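Local coordinates for putative P450-like enzyme (Streptomyces himastatinicus ATCC 53653, PDB 5Z9J), which binds heme and is probably a cytochrome P450 monooxygenase acting in bacterial secondary metabolism, at residues F75-P80 and A231-V236; R87-H92 and V213-D218; A198-R203 and D207-L212. One frame throughout, in Å; residues are numbered along the deposited sequence.

In the fold
From the N terminus, the chain first passes the heme edge in the loop 75-80, then runs into helix 82-93, which carries R87-H92. Contact 1 closes the longest loop, bringing 75-80 against helix 224-238. Within that loop contact 2 joins helix 82-93 to the end of helix 208-214 and the strand after it, and contact 3, innermost, folds the end of helix 172-202 back onto helix 208-214. The three are thus concentric and none cross. F75 and L234 of contact 1 pack on V90 of contact 2, L234 also meets L208 of contact 3, and contacts 1 and 2 both touch the heme.

Contact 1: residues F75-P80 and A231-V236; sequences FAHTDP and ANRLLV. With HEM (protoporphyrin IX containing Fe), chain E.
The R233 side chain reaches from helix 224-238 across to A76 and H77 in the loop that leads into helix 82-93. Its CG lies anti to the backbone N (chi1 180°), which sends the chain from CB toward the loop, with CG 3.9 Å from the heme methyl CMD. Bends at chi2 and chi3 then wrap the arginine round the methyl group of A76: R233 CD comes within 3.8 Å of A76 CB, and R233 NE within 3.5 Å of the same atom. At the tip, R233 NH2 approaches the edge of the H77 imidazole, 3.3 Å from H77 CE1, and the guanidinium stands steeply to the ring, the two planes 71° apart. The polar partners lie just beyond. R233 NH2 forms a salt bridge with D74, whose OD2 is also hydrogen-bonded to H77 ND1, while R233 NH1 bonds to N237. Replacing R233 by an alanine would probably leave the D74 carboxylate without its cationic mate and the H77 ring less firmly placed. Below this layer the loop meets the porphyrin directly. A76 CA is 3.3 Å from propionate oxygen O1D, and the F75 ring turns its edge to the same propionate arm, with F75 CE2 3.4 Å from CBD. From the helix, L234 CD2 packs on CMD at 3.7 Å. Across the segments themselves the polar guanidinium makes only van der Waals contacts, with a methyl and a ring edge; the shared carboxylate of D74 probably supplies the electrostatic tie that keeps loop and helix together beside the heme.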
loop_
_atom_site.group_PDB
_atom_site.type_symbol
_atom_site.label_atom_id
_atom_site.label_comp_id
_atom_site.label_asym_id
_atom_site.label_seq_id
_atom_site.Cartn_x
_atom_site.Cartn_y
_atom_site.Cartn_z
ATOM N N PHE A 75 -3.491 -2.638 -13.751
ATOM C CA PHE A 75 -4.927 -2.531 -13.551
ATOM C C PHE A 75 -5.311 -1.602 -12.406
ATOM O O PHE A 75 -6.480 -1.281 -12.247
ATOM C CB PHE A 75 -5.537 -3.916 -13.345
ATOM C CG PHE A 75 -4.937 -4.680 -12.235
ATOM C CD1 PHE A 75 -3.836 -5.503 -12.455
ATOM C CD2 PHE A 75 -5.469 -4.591 -10.953
ATOM C CE1 PHE A 75 -3.275 -6.229 -11.415
ATOM C CE2 PHE A 75 -4.919 -5.310 -9.898
ATOM C CZ PHE A 75 -3.803 -6.144 -10.132
ATOM N N ALA A 76 -4.340 -1.172 -11.610
ATOM C CA ALA A 76 -4.605 -0.166 -10.578
ATOM C C ALA A 76 -4.980 1.167 -11.227
ATOM O O ALA A 76 -5.709 1.988 -10.621
ATOM C CB ALA A 76 -3.381 0.037 -9.636
ATOM N N HIS A 77 -4.501 1.397 -12.455
ATOM C CA HIS A 77 -4.877 2.617 -13.137
ATOM C C HIS A 77 -5.783 2.338 -14.317
ATOM O O HIS A 77 -5.889 3.127 -15.213
ATOM C CB HIS A 77 -3.629 3.386 -13.581
ATOM C CG HIS A 77 -2.852 3.944 -12.438
ATOM N ND1 HIS A 77 -1.658 3.405 -12.002
ATOM C CD2 HIS A 77 -3.148 4.947 -11.577
ATOM C CE1 HIS A 77 -1.229 4.089 -10.953
ATOM N NE2 HIS A 77 -2.115 5.032 -10.677
ATOM N N THR A 78 -6.471 1.216 -14.286
ATOM C CA THR A 78 -7.337 0.841 -15.376
ATOM C C THR A 78 -8.791 0.856 -14.925
ATOM O O THR A 78 -9.096 0.327 -13.846
ATOM C CB THR A 78 -6.963 -0.577 -15.861
ATOM O OG1 THR A 78 -5.576 -0.592 -16.232
ATOM C CG2 THR A 78 -7.806 -0.984 -17.027
ATOM N N ASP A 79 -9.683 1.351 -15.780
ATOM C CA ASP A 79 -11.131 1.435 -15.478
ATOM C C ASP A 79 -11.919 0.315 -16.160
ATOM O O ASP A 79 -11.376 -0.402 -16.998
ATOM C CB ASP A 79 -11.726 2.788 -15.937
ATOM C CG ASP A 79 -11.075 3.955 -15.298
ATOM O OD1 ASP A 79 -10.628 3.877 -14.134
ATOM O OD2 ASP A 79 -10.943 4.966 -15.995
ATOM N N PRO A 80 -13.211 0.160 -15.808
ATOM C CA PRO A 80 -14.011 -0.729 -16.660
ATOM C C PRO A 80 -14.065 -0.201 -18.096
ATOM O O PRO A 80 -13.881 0.983 -18.305
ATOM C CB PRO A 80 -15.408 -0.693 -16.017
ATOM C CG PRO A 80 -15.395 0.500 -15.085
ATOM C CD PRO A 80 -13.983 0.681 -14.657
ATOM N N ALA A 231 3.502 -7.502 -12.187
ATOM C CA ALA A 231 4.459 -7.768 -11.118
ATOM C C ALA A 231 4.900 -6.470 -10.403
ATOM O O ALA A 231 4.970 -6.448 -9.182
ATOM C CB ALA A 231 5.633 -8.503 -11.626
ATOM N N ASN A 232 5.129 -5.392 -11.141
ATOM C CA ASN A 232 5.607 -4.186 -10.517
ATOM C C ASN A 232 4.514 -3.735 -9.560
ATOM O O ASN A 232 4.809 -3.270 -8.491
ATOM C CB ASN A 232 5.746 -3.016 -11.482
ATOM C CG ASN A 232 6.546 -1.830 -10.900
ATOM O OD1 ASN A 232 6.742 -1.702 -9.674
ATOM N ND2 ASN A 232 6.601 -0.780 -11.737
ATOM N N ARG A 233 3.253 -3.860 -9.978
ATOM C CA ARG A 233 2.124 -3.368 -9.171
ATOM C C ARG A 233 2.003 -4.202 -7.883
ATOM O O ARG A 233 1.741 -3.645 -6.831
ATOM C CB ARG A 233 0.793 -3.376 -9.957
ATOM C CG ARG A 233 -0.441 -2.859 -9.127
ATOM C CD ARG A 233 -0.136 -1.500 -8.485
ATOM N NE ARG A 233 0.110 -0.444 -9.467
ATOM C CZ ARG A 233 0.709 0.729 -9.229
ATOM N NH1 ARG A 233 1.190 1.030 -8.030
ATOM N NH2 ARG A 233 0.835 1.618 -10.203
ATOM N N LEU A 234 2.239 -5.510 -7.957
ATOM C CA LEU A 234 2.215 -6.334 -6.758
ATOM C C LEU A 234 3.333 -5.912 -5.789
ATOM O O LEU A 234 3.070 -5.644 -4.605
ATOM C CB LEU A 234 2.328 -7.823 -7.118
ATOM C CG LEU A 234 1.037 -8.218 -7.849
ATOM C CD1 LEU A 234 1.075 -9.581 -8.399
ATOM C CD2 LEU A 234 -0.182 -8.049 -6.883
ATOM N N LEU A 235 4.545 -5.758 -6.310
ATOM C CA LEU A 235 5.683 -5.303 -5.488
ATOM C C LEU A 235 5.403 -3.971 -4.836
ATOM O O LEU A 235 5.533 -3.844 -3.594
ATOM C CB LEU A 235 6.920 -5.141 -6.322
ATOM C CG LEU A 235 7.449 -6.524 -6.725
ATOM C CD1 LEU A 235 8.525 -6.279 -7.737
ATOM C CD2 LEU A 235 8.004 -7.255 -5.488
ATOM N N VAL A 236 5.052 -2.986 -5.654
ATOM C CA VAL A 236 4.928 -1.630 -5.111
ATOM C C VAL A 236 3.784 -1.579 -4.163
ATOM O O VAL A 236 3.895 -0.891 -3.143
ATOM C CB VAL A 236 4.729 -0.559 -6.200
ATOM C CG1 VAL A 236 4.190 0.788 -5.618
ATOM C CG2 VAL A 236 5.995 -0.346 -6.946
HETATM C CHA HEM E . -5.263 -2.033 -3.935
HETATM C CHB HEM E . -3.943 -0.712 0.483
HETATM C CHC HEM E . -1.210 -4.693 0.746
HETATM C CHD HEM E . -1.759 -5.474 -3.937
HETATM C C1A HEM E . -5.212 -1.298 -2.772
HETATM C C2A HEM E . -5.951 -0.079 -2.437
HETATM C C3A HEM E . -5.598 0.278 -1.199
HETATM C C4A HEM E . -4.608 -0.697 -0.718
HETATM C CMA HEM E . -6.111 1.505 -0.433
HETATM C CAA HEM E . -6.967 0.660 -3.332
HETATM C CBA HEM E . -6.260 1.514 -4.393
HETATM C CGA HEM E . -7.228 2.477 -5.093
HETATM O O1A HEM E . -6.790 3.358 -5.875
HETATM O O2A HEM E . -8.457 2.384 -4.924
HETATM C C1B HEM E . -3.142 -1.713 0.958
HETATM C C2B HEM E . -2.700 -1.827 2.322
HETATM C C3B HEM E . -1.945 -2.930 2.396
HETATM C C4B HEM E . -1.878 -3.520 1.068
HETATM C CMB HEM E . -3.096 -0.813 3.409
HETATM C CAB HEM E . -1.211 -3.544 3.593
HETATM C CBB HEM E . -1.278 -3.056 4.832
HETATM C C1C HEM E . -1.125 -5.296 -0.495
HETATM C C2C HEM E . -0.387 -6.540 -0.829
HETATM C C3C HEM E . -0.559 -6.736 -2.128
HETATM C C4C HEM E . -1.355 -5.646 -2.631
HETATM C CMC HEM E . 0.364 -7.398 0.205
HETATM C CAC HEM E . -0.043 -7.828 -3.097
HETATM C CBC HEM E . 0.675 -8.877 -2.725
HETATM C C1D HEM E . -2.709 -4.603 -4.361
HETATM C C2D HEM E . -3.130 -4.479 -5.725
HETATM C C3D HEM E . -4.229 -3.431 -5.710
HETATM C C4D HEM E . -4.367 -3.003 -4.347
HETATM C CMD HEM E . -2.593 -5.242 -6.961
HETATM C CAD HEM E . -4.970 -2.893 -6.938
HETATM C CBD HEM E . -6.248 -3.666 -7.179
HETATM C CGD HEM E . -7.031 -2.956 -8.269
HETATM O O1D HEM E . -6.716 -1.793 -8.616
HETATM O O2D HEM E . -8.010 -3.555 -8.784
HETATM N NA HEM E . -4.429 -1.618 -1.698
HETATM N NB HEM E . -2.606 -2.755 0.209
HETATM N NC HEM E . -1.658 -4.811 -1.631
HETATM N ND HEM E . -3.478 -3.741 -3.555
HETATM FE FE HEM E . -3.147 -3.337 -1.675
#

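Contact 2: residues R87-H92 and V213-D218; sequences RGLVDH and VHAEVD. With HEM (protoporphyrin IX containing Fe), chain E.
L89 projects from helix 82-93 against A215 and V217, where the chain leaves helix 208-214 and enters the short strand 216-217. This is the tight part of the contact. Both leucine methyls close on V217 CG1, with L89 CD1 at 3.6 Å and L89 CD2 at 3.7 Å from it, and the leucine and valine side chains cross at about a right angle. L89 CD2 also reaches A215 CB, at 3.9 Å, so one branch of the leucine serves two partners while the other serves one. Its CG stands beside the backbone N (chi1 -61°), a setting that presents both methyls to the strand. L222, in the loop beyond, adds to the cover of L89, and V217 also touches Q226 of helix 224-238.

The other side is looser. E216, between the two contact residues, offers L89 only its backbone: E216 O stays 4.3 Å from L89 CG, while the CB of the glutamate points away and its side chain is exposed. With no polar bond between the segments, the joint is a small hydrophobic one at the surface.

R87, two residues before L89, faces the heme instead. Its chain runs extended from CG to NE, carrying NH1 to propionate oxygen O2D at 3.0 Å, near the guanidinium plane, with an N-H...O angle of 142°. R87 NH1 is hydrogen-bonded to the carbonyl of F346 too, and R87 NE makes a weak, 3.3 Å salt-bridge bond to D91 OD2 one helical turn on. H83 and R87, both heme-binding residues that hydrogen-bond to the heme and are spaced four residues apart, match the HxxxR pattern by which the C helix of many bacterial P450s holds a heme propionate.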
loop_
_atom_site.group_PDB
_atom_site.type_symbol
_atom_site.label_atom_id
_atom_site.label_comp_id
_atom_site.label_asym_id
_atom_site.label_seq_id
_atom_site.Cartn_x
_atom_site.Cartn_y
_atom_site.Cartn_z
ATOM N N ARG A 87 -7.695 -7.658 -13.471
ATOM C CA ARG A 87 -7.790 -7.984 -12.061
ATOM C C ARG A 87 -8.179 -9.445 -11.875
ATOM O O ARG A 87 -7.700 -10.121 -10.947
ATOM C CB ARG A 87 -8.812 -7.095 -11.337
ATOM C CG ARG A 87 -8.691 -7.334 -9.834
ATOM C CD ARG A 87 -9.787 -6.768 -8.976
ATOM N NE ARG A 87 -9.681 -7.328 -7.624
ATOM C CZ ARG A 87 -9.306 -6.655 -6.535
ATOM N NH1 ARG A 87 -9.032 -5.350 -6.591
ATOM N NH2 ARG A 87 -9.273 -7.290 -5.367
ATOM N N GLY A 88 -9.068 -9.927 -12.741
ATOM C CA GLY A 88 -9.479 -11.325 -12.710
ATOM C C GLY A 88 -8.363 -12.344 -12.914
ATOM O O GLY A 88 -8.301 -13.343 -12.181
ATOM N N LEU A 89 -7.455 -12.092 -13.870
ATOM C CA LEU A 89 -6.377 -13.069 -14.128
ATOM C C LEU A 89 -5.482 -13.228 -12.920
ATOM O O LEU A 89 -5.086 -14.340 -12.581
ATOM C CB LEU A 89 -5.445 -12.691 -15.287
ATOM C CG LEU A 89 -5.740 -12.484 -16.756
ATOM C CD1 LEU A 89 -6.769 -11.471 -16.893
ATOM C CD2 LEU A 89 -4.502 -12.044 -17.534
ATOM N N VAL A 90 -5.177 -12.093 -12.291
ATOM C CA VAL A 90 -4.238 -12.034 -11.181
ATOM C C VAL A 90 -4.861 -12.657 -9.955
ATOM O O VAL A 90 -4.189 -13.403 -9.228
ATOM C CB VAL A 90 -3.810 -10.573 -10.884
ATOM C CG1 VAL A 90 -2.838 -10.508 -9.702
ATOM C CG2 VAL A 90 -3.214 -9.927 -12.140
ATOM N N ASP A 91 -6.142 -12.335 -9.727
ATOM C CA ASP A 91 -6.921 -12.953 -8.645
ATOM C C ASP A 91 -6.870 -14.456 -8.817
ATOM O O ASP A 91 -6.457 -15.188 -7.933
ATOM C CB ASP A 91 -8.403 -12.528 -8.658
ATOM C CG ASP A 91 -8.654 -11.121 -8.104
ATOM O OD1 ASP A 91 -7.835 -10.616 -7.317
ATOM O OD2 ASP A 91 -9.722 -10.535 -8.415
ATOM N N HIS A 92 -7.250 -14.891 -10.006
ATOM C CA HIS A 92 -7.241 -16.292 -10.356
ATOM C C HIS A 92 -5.853 -16.891 -10.196
ATOM O O HIS A 92 -5.702 -18.045 -9.764
ATOM C CB HIS A 92 -7.699 -16.503 -11.797
ATOM C CG HIS A 92 -7.895 -17.942 -12.147
ATOM N ND1 HIS A 92 -6.894 -18.727 -12.682
ATOM C CD2 HIS A 92 -8.993 -18.731 -12.077
ATOM C CE1 HIS A 92 -7.359 -19.943 -12.900
ATOM N NE2 HIS A 92 -8.633 -19.971 -12.546
ATOM N N VAL A 213 2.306 -16.555 -17.457
ATOM C CA VAL A 213 2.737 -16.839 -18.823
ATOM C C VAL A 213 1.678 -17.627 -19.582
ATOM O O VAL A 213 1.650 -17.593 -20.813
ATOM C CB VAL A 213 4.082 -17.573 -18.865
ATOM C CG1 VAL A 213 5.163 -16.690 -18.254
ATOM C CG2 VAL A 213 3.999 -18.925 -18.162
ATOM N N HIS A 214 0.861 -18.401 -18.871
ATOM C CA HIS A 214 -0.212 -19.141 -19.535
ATOM C C HIS A 214 -1.514 -18.331 -19.656
ATOM O O HIS A 214 -2.329 -18.603 -20.529
ATOM C CB HIS A 214 -0.498 -20.462 -18.824
ATOM C CG HIS A 214 0.658 -21.415 -18.828
ATOM N ND1 HIS A 214 1.473 -21.602 -17.728
ATOM C CD2 HIS A 214 1.170 -22.197 -19.810
ATOM C CE1 HIS A 214 2.411 -22.484 -18.022
ATOM N NE2 HIS A 214 2.252 -22.859 -19.281
ATOM N N ALA A 215 -1.695 -17.330 -18.804
ATOM C CA ALA A 215 -2.957 -16.579 -18.747
ATOM C C ALA A 215 -3.189 -15.804 -20.046
ATOM O O ALA A 215 -2.241 -15.543 -20.788
ATOM C CB ALA A 215 -2.972 -15.642 -17.557
ATOM N N GLU A 216 -4.450 -15.481 -20.333
ATOM C CA GLU A 216 -4.841 -14.840 -21.600
ATOM C C GLU A 216 -5.903 -13.729 -21.465
ATOM O O GLU A 216 -6.840 -13.852 -20.686
ATOM C CB GLU A 216 -5.356 -15.898 -22.590
ATOM C CG GLU A 216 -4.295 -16.863 -23.122
ATOM C CD GLU A 216 -4.872 -17.909 -24.067
ATOM O OE1 GLU A 216 -6.114 -18.005 -24.166
ATOM O OE2 GLU A 216 -4.086 -18.637 -24.720
ATOM N N VAL A 217 -5.738 -12.641 -22.221
ATOM C CA VAL A 217 -6.766 -11.590 -22.328
ATOM C C VAL A 217 -7.167 -11.397 -23.791
ATOM O O VAL A 217 -6.313 -11.238 -24.664
ATOM C CB VAL A 217 -6.298 -10.224 -21.755
ATOM C CG1 VAL A 217 -6.330 -10.232 -20.235
ATOM C CG2 VAL A 217 -4.902 -9.849 -22.274
ATOM N N ASP A 218 -8.476 -11.397 -24.034
ATOM C CA ASP A 218 -9.043 -11.425 -25.382
ATOM C C ASP A 218 -8.455 -12.596 -26.160
ATOM O O ASP A 218 -8.158 -12.477 -27.347
ATOM C CB ASP A 218 -8.780 -10.112 -26.139
ATOM C CG ASP A 218 -9.397 -8.898 -25.460
ATOM O OD1 ASP A 218 -10.612 -8.937 -25.169
ATOM O OD2 ASP A 218 -8.675 -7.898 -25.244
HETATM C CHA HEM E . -5.263 -2.033 -3.935
HETATM C CHB HEM E . -3.943 -0.712 0.483
HETATM C CHC HEM E . -1.210 -4.693 0.746
HETATM C CHD HEM E . -1.759 -5.474 -3.937
HETATM C C1A HEM E . -5.212 -1.298 -2.772
HETATM C C2A HEM E . -5.951 -0.079 -2.437
HETATM C C3A HEM E . -5.598 0.278 -1.199
HETATM C C4A HEM E . -4.608 -0.697 -0.718
HETATM C CMA HEM E . -6.111 1.505 -0.433
HETATM C CAA HEM E . -6.967 0.660 -3.332
HETATM C CBA HEM E . -6.260 1.514 -4.393
HETATM C CGA HEM E . -7.228 2.477 -5.093
HETATM O O1A HEM E . -6.790 3.358 -5.875
HETATM O O2A HEM E . -8.457 2.384 -4.924
HETATM C C1B HEM E . -3.142 -1.713 0.958
HETATM C C2B HEM E . -2.700 -1.827 2.322
HETATM C C3B HEM E . -1.945 -2.930 2.396
HETATM C C4B HEM E . -1.878 -3.520 1.068
HETATM C CMB HEM E . -3.096 -0.813 3.409
HETATM C CAB HEM E . -1.211 -3.544 3.593
HETATM C CBB HEM E . -1.278 -3.056 4.832
HETATM C C1C HEM E . -1.125 -5.296 -0.495
HETATM C C2C HEM E . -0.387 -6.540 -0.829
HETATM C C3C HEM E . -0.559 -6.736 -2.128
HETATM C C4C HEM E . -1.355 -5.646 -2.631
HETATM C CMC HEM E . 0.364 -7.398 0.205
HETATM C CAC HEM E . -0.043 -7.828 -3.097
HETATM C CBC HEM E . 0.675 -8.877 -2.725
HETATM C C1D HEM E . -2.709 -4.603 -4.361
HETATM C C2D HEM E . -3.130 -4.479 -5.725
HETATM C C3D HEM E . -4.229 -3.431 -5.710
HETATM C C4D HEM E . -4.367 -3.003 -4.347
HETATM C CMD HEM E . -2.593 -5.242 -6.961
HETATM C CAD HEM E . -4.970 -2.893 -6.938
HETATM C CBD HEM E . -6.248 -3.666 -7.179
HETATM C CGD HEM E . -7.031 -2.956 -8.269
HETATM O O1D HEM E . -6.716 -1.793 -8.616
HETATM O O2D HEM E . -8.010 -3.555 -8.784
HETATM N NA HEM E . -4.429 -1.618 -1.698
HETATM N NB HEM E . -2.606 -2.755 0.209
HETATM N NC HEM E . -1.658 -4.811 -1.631
HETATM N ND HEM E . -3.478 -3.741 -3.555
HETATM FE FE HEM E . -3.147 -3.337 -1.675
#

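Contact 3: residues A198-R203 and D207-L212; sequences AESRKR and DLISQL
S200, near the end of helix 172-202, fits against I209 and S210 in the first turn of helix 208-214, and a water completes the join through D207. The second helix begins with D207 at its N-cap. The carboxylate is turned back over the turn, chi1 54°, and D207 OD1 takes the backbone N-H of S210 at 2.8 Å, the donor lying nearly in line with the C-O bond. The same oxygen accepts a second hydrogen bond, from the water, also at 2.8 Å; that water lies 2.7 Å from S200 OG and is hydrogen-bonded to it. OD1 is therefore gripped by two donors, which should fix the rotation of the carboxylate.

L208 turns the other way, packing on L141, A93 and L234 in neighbouring helices. I209 returns to the contact: its CG2 branch rests against the serine methylene, 3.8 Å from S200 CB, and the I209 side chain also touches L142 of helix 132-142. S210 follows, and here the fit is with backbone as much as side chain, S200 OG coming to 3.3 Å from S210 CA and 3.6 Å from S210 CB. With OG anti to the backbone N (chi1 174°), S200 extends its hydroxyl between this surface and the water. Further on, L212 packs against I230 of helix 224-238.

Behind S200, E199 OE2 pairs with R203 NH2 at 2.7 Å where the first helix ends. The two helices form a short interhelical connection with an N-capped second helix, corresponding to the junction of helices G and H in the P450 fold.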
loop_
_atom_site.group_PDB
_atom_site.type_symbol
_atom_site.label_atom_id
_atom_site.label_comp_id
_atom_site.label_asym_id
_atom_site.label_seq_id
_atom_site.Cartn_x
_atom_site.Cartn_y
_atom_site.Cartn_z
ATOM N N ALA A 198 10.700 -16.109 -19.806
ATOM C CA ALA A 198 11.409 -17.123 -20.588
ATOM C C ALA A 198 11.774 -18.278 -19.681
ATOM O O ALA A 198 11.319 -19.390 -19.894
ATOM C CB ALA A 198 12.644 -16.539 -21.250
ATOM N N GLU A 199 12.463 -17.977 -18.587
ATOM C CA GLU A 199 12.898 -19.021 -17.664
ATOM C C GLU A 199 11.722 -19.840 -17.129
ATOM O O GLU A 199 11.818 -21.066 -17.011
ATOM C CB GLU A 199 13.678 -18.407 -16.490
ATOM C CG GLU A 199 13.881 -19.342 -15.312
ATOM C CD GLU A 199 14.739 -20.541 -15.667
ATOM O OE1 GLU A 199 15.486 -20.467 -16.671
ATOM O OE2 GLU A 199 14.679 -21.557 -14.939
ATOM N N SER A 200 10.597 -19.184 -16.871
ATOM C CA SER A 200 9.432 -19.908 -16.381
ATOM C C SER A 200 8.832 -20.813 -17.445
ATOM O O SER A 200 8.268 -21.853 -17.134
ATOM C CB SER A 200 8.366 -18.951 -15.885
ATOM O OG SER A 200 7.212 -19.681 -15.539
ATOM N N ARG A 201 8.953 -20.417 -18.703
ATOM C CA ARG A 201 8.440 -21.222 -19.796
ATOM C C ARG A 201 9.386 -22.418 -19.996
ATOM O O ARG A 201 8.978 -23.488 -20.458
ATOM C CB ARG A 201 8.286 -20.381 -21.073
ATOM N N LYS A 202 10.660 -22.201 -19.668
ATOM C CA LYS A 202 11.714 -23.212 -19.805
ATOM C C LYS A 202 11.684 -24.184 -18.615
ATOM O O LYS A 202 12.053 -25.350 -18.739
ATOM C CB LYS A 202 13.084 -22.511 -19.903
ATOM C CG LYS A 202 14.192 -23.254 -20.670
ATOM C CD LYS A 202 15.438 -22.356 -20.941
ATOM C CE LYS A 202 15.721 -21.307 -19.847
ATOM N NZ LYS A 202 16.950 -20.482 -20.133
ATOM N N ARG A 203 11.225 -23.690 -17.467
ATOM C CA ARG A 203 11.153 -24.462 -16.227
ATOM C C ARG A 203 10.060 -23.901 -15.324
ATOM O O ARG A 203 10.343 -23.093 -14.432
ATOM C CB ARG A 203 12.478 -24.484 -15.458
ATOM C CG ARG A 203 13.621 -25.226 -16.157
ATOM C CD ARG A 203 14.820 -25.339 -15.232
ATOM N NE ARG A 203 15.543 -24.072 -15.136
ATOM C CZ ARG A 203 16.446 -23.633 -16.012
ATOM N NH1 ARG A 203 16.780 -24.353 -17.074
ATOM N NH2 ARG A 203 17.032 -22.466 -15.806
ATOM N N ASP A 207 4.819 -20.813 -8.752
ATOM C CA ASP A 207 4.815 -19.382 -8.512
ATOM C C ASP A 207 3.832 -18.653 -9.404
ATOM O O ASP A 207 3.235 -19.234 -10.303
ATOM C CB ASP A 207 6.211 -18.832 -8.721
ATOM C CG ASP A 207 6.762 -19.206 -10.088
ATOM O OD1 ASP A 207 6.014 -19.134 -11.080
ATOM O OD2 ASP A 207 7.945 -19.578 -10.174
ATOM N N LEU A 208 3.699 -17.363 -9.155
ATOM C CA LEU A 208 2.728 -16.524 -9.839
ATOM C C LEU A 208 3.077 -16.255 -11.322
ATOM O O LEU A 208 2.186 -16.142 -12.168
ATOM C CB LEU A 208 2.581 -15.224 -9.077
ATOM C CG LEU A 208 1.235 -14.573 -9.345
ATOM C CD1 LEU A 208 0.203 -15.348 -8.578
ATOM C CD2 LEU A 208 1.279 -13.132 -8.891
ATOM N N ILE A 209 4.371 -16.110 -11.610
ATOM C CA ILE A 209 4.862 -15.894 -12.975
ATOM C C ILE A 209 4.495 -17.063 -13.878
ATOM O O ILE A 209 4.107 -16.881 -15.043
ATOM C CB ILE A 209 6.394 -15.693 -13.013
ATOM C CG1 ILE A 209 6.752 -14.384 -12.331
ATOM C CG2 ILE A 209 6.927 -15.712 -14.453
ATOM C CD1 ILE A 209 6.158 -13.174 -13.029
ATOM N N SER A 210 4.647 -18.267 -13.340
ATOM C CA SER A 210 4.300 -19.471 -14.070
ATOM C C SER A 210 2.842 -19.456 -14.450
ATOM O O SER A 210 2.465 -19.917 -15.521
ATOM C CB SER A 210 4.590 -20.714 -13.237
ATOM O OG SER A 210 3.715 -21.748 -13.620
ATOM N N GLN A 211 2.026 -18.894 -13.567
ATOM C CA GLN A 211 0.607 -18.793 -13.817
ATOM C C GLN A 211 0.323 -17.711 -14.859
ATOM O O GLN A 211 -0.528 -17.890 -15.735
ATOM C CB GLN A 211 -0.129 -18.445 -12.519
ATOM C CG GLN A 211 -0.173 -19.543 -11.458
ATOM C CD GLN A 211 -1.022 -20.730 -11.868
ATOM O OE1 GLN A 211 -2.251 -20.645 -11.880
ATOM N NE2 GLN A 211 -0.376 -21.836 -12.211
ATOM N N LEU A 212 1.084 -16.617 -14.802
ATOM C CA LEU A 212 0.898 -15.500 -15.730
ATOM C C LEU A 212 1.261 -15.766 -17.216
ATOM O O LEU A 212 0.606 -15.247 -18.125
ATOM C CB LEU A 212 1.684 -14.278 -15.235
ATOM C CG LEU A 212 1.138 -13.585 -13.984
ATOM C CD1 LEU A 212 2.002 -12.382 -13.557
ATOM C CD2 LEU A 212 -0.323 -13.200 -14.145
HETATM O O HOH W 1 7.760 -20.302 -12.968
#